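Local coordinates for protein tryptophan halogenase superfamily (PDB 6FRL) that probably catalyses the flavin-dependent halogenation of an aromatic substrate, with a preference for bromination over chlorination, at residues D99-F104 with L141-K146. Residues are numbered along the deposited sequence; the frame is centred on the assembly and turned at random.
Sequences DFIHPF and LAAGGK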
loop_
_atom_site.group_PDB
_atom_site.type_symbol
_atom_site.label_atom_id
_atom_site.label_comp_id
_atom_site.label_asym_id
_atom_site.label_seq_id
_atom_site.Cartn_x
_atom_site.Cartn_y
_atom_site.Cartn_z
ATOM N N ASP B 99 -1.588 29.437 -13.479
ATOM C CA ASP B 99 -2.455 28.504 -14.183
ATOM C C ASP B 99 -1.804 27.100 -14.248
ATOM O O ASP B 99 -0.798 26.928 -14.953
ATOM C CB ASP B 99 -2.724 29.071 -15.581
ATOM C CG ASP B 99 -3.738 28.261 -16.392
ATOM O OD1 ASP B 99 -4.134 27.141 -15.996
ATOM O OD2 ASP B 99 -4.129 28.760 -17.478
ATOM N N PHE B 100 -2.362 26.138 -13.493
ATOM C CA PHE B 100 -1.999 24.737 -13.622
ATOM C C PHE B 100 -3.199 23.781 -13.489
ATOM O O PHE B 100 -4.238 24.157 -12.967
ATOM C CB PHE B 100 -0.847 24.377 -12.671
ATOM C CG PHE B 100 -1.261 24.138 -11.241
ATOM C CD1 PHE B 100 -1.322 25.202 -10.333
ATOM C CD2 PHE B 100 -1.551 22.837 -10.782
ATOM C CE1 PHE B 100 -1.691 24.986 -9.006
ATOM C CE2 PHE B 100 -1.927 22.613 -9.453
ATOM C CZ PHE B 100 -2.000 23.687 -8.555
ATOM N N ILE B 101 -3.062 22.569 -14.030
ATOM C CA ILE B 101 -4.113 21.538 -13.958
ATOM C C ILE B 101 -3.624 20.286 -13.185
ATOM O O ILE B 101 -2.580 19.679 -13.551
ATOM C CB ILE B 101 -4.601 21.096 -15.368
ATOM C CG1 ILE B 101 -5.304 22.239 -16.069
ATOM C CG2 ILE B 101 -5.598 19.967 -15.253
ATOM C CD1 ILE B 101 -5.656 21.991 -17.541
ATOM N N HIS B 102 -4.411 19.886 -12.179
ATOM C CA HIS B 102 -4.252 18.587 -11.485
ATOM C C HIS B 102 -5.095 17.565 -12.186
ATOM O O HIS B 102 -6.312 17.575 -12.051
ATOM C CB HIS B 102 -4.665 18.678 -10.000
ATOM C CG HIS B 102 -4.617 17.369 -9.269
ATOM N ND1 HIS B 102 -5.252 17.171 -8.056
ATOM C CD2 HIS B 102 -4.050 16.183 -9.598
ATOM C CE1 HIS B 102 -5.097 15.914 -7.684
ATOM N NE2 HIS B 102 -4.352 15.299 -8.593
ATOM N N PRO B 103 -4.459 16.682 -12.957
ATOM C CA PRO B 103 -5.190 15.685 -13.719
ATOM C C PRO B 103 -5.350 14.362 -12.977
ATOM O O PRO B 103 -4.743 14.174 -11.939
ATOM C CB PRO B 103 -4.262 15.479 -14.911
ATOM C CG PRO B 103 -2.895 15.517 -14.280
ATOM C CD PRO B 103 -3.016 16.596 -13.256
ATOM N N PHE B 104 -6.082 13.436 -13.570
ATOM C CA PHE B 104 -6.058 12.015 -13.156
ATOM C C PHE B 104 -5.107 11.261 -14.076
ATOM O O PHE B 104 -5.531 10.738 -15.115
ATOM C CB PHE B 104 -7.461 11.415 -13.203
ATOM C CG PHE B 104 -8.499 12.288 -12.568
ATOM C CD1 PHE B 104 -8.438 12.560 -11.216
ATOM C CD2 PHE B 104 -9.540 12.853 -13.319
ATOM C CE1 PHE B 104 -9.396 13.368 -10.606
ATOM C CE2 PHE B 104 -10.501 13.657 -12.707
ATOM C CZ PHE B 104 -10.421 13.913 -11.357
ATOM N N LEU B 141 -5.052 17.318 -22.645
ATOM C CA LEU B 141 -6.451 17.192 -23.118
ATOM C C LEU B 141 -7.358 18.191 -22.390
ATOM O O LEU B 141 -8.157 18.842 -23.024
ATOM C CB LEU B 141 -6.974 15.760 -22.935
ATOM C CG LEU B 141 -6.534 14.615 -23.851
ATOM C CD1 LEU B 141 -6.943 13.254 -23.293
ATOM C CD2 LEU B 141 -7.149 14.754 -25.208
ATOM N N ALA B 142 -7.232 18.339 -21.071
ATOM C CA ALA B 142 -8.068 19.332 -20.364
ATOM C C ALA B 142 -7.830 20.767 -20.853
ATOM O O ALA B 142 -8.788 21.517 -21.098
ATOM C CB ALA B 142 -7.858 19.265 -18.852
ATOM N N ALA B 143 -6.561 21.157 -20.968
ATOM C CA ALA B 143 -6.196 22.497 -21.489
ATOM C C ALA B 143 -6.651 22.709 -22.955
ATOM O O ALA B 143 -7.029 23.812 -23.316
ATOM C CB ALA B 143 -4.700 22.712 -21.382
ATOM N N GLY B 144 -6.655 21.641 -23.771
ATOM C CA GLY B 144 -7.120 21.709 -25.142
ATOM C C GLY B 144 -8.622 21.662 -25.400
ATOM O O GLY B 144 -9.046 21.578 -26.562
ATOM N N GLY B 145 -9.440 21.707 -24.352
ATOM C CA GLY B 145 -10.890 21.480 -24.476
ATOM C C GLY B 145 -11.267 20.165 -25.163
ATOM O O GLY B 145 -12.344 20.082 -25.742
ATOM N N LYS B 146 -10.398 19.154 -25.102
ATOM C CA LYS B 146 -10.629 17.848 -25.746
ATOM C C LYS B 146 -11.102 16.769 -24.764
ATOM O O LYS B 146 -11.020 16.946 -23.531
ATOM C CB LYS B 146 -9.359 17.349 -26.464
ATOM C CG LYS B 146 -8.758 18.275 -27.526
ATOM C CD LYS B 146 -9.808 18.974 -28.419
ATOM C CE LYS B 146 -9.213 19.849 -29.546
ATOM N NZ LYS B 146 -8.239 19.087 -30.380
#
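Ile101 reaches out from strand 99-103 and sets a single methyl, CD1, against the last turn of helix 137-143, between the side chains of Ala142 and Ala143. CD1 lies 3.7 Å from CB of Ala142 and 4.0 Å from CB of Ala143, and it also rests 3.6 Å from the backbone N of Ala143, so it meets the peptide that links the two alanines as well as their methyls. The torsions explain the reach: CG1 stands anti to the carbonyl carbon (chi1 -66°), and the extended chi2 of 172° carries CD1 straight on toward the helix, while CG2 stands a little farther from Ala142. A beta-branched isoleucine suits a strand and still has a long arm; alanine suits the helix, because its short side chain lets the strand's methyl come down onto the backbone. The two backbones stay well apart, with the CA atoms of Ile101 and Ala142 7.8 Å from each other, and the contact is held by van der Waals packing, without hydrogen bond or salt bridge between the segments. Ala142 is buried here, whereas Ala143 lies at the exposed margin.

The same turn ends in a Schellman motif, for which Leu141 and Ala142 supply the acceptors. Lys146 N bonds to Leu141 O at 3.1 Å, and a weaker bond joins Gly145 N to Ala142 O; Gly145 takes the positive phi of 54° that the reversal requires, easily adopted without a side chain.

Strand 99-103 pairs with strand 87-91 at the margin of a mixed sheet, and helix 447-456 packs against Phe100 and His102, on the other face from Ile101. The contact is thus a strand-on-helix packing, one face of the outermost strand meeting, through a single isoleucine, the last turn of a helix that ends in a Schellman motif.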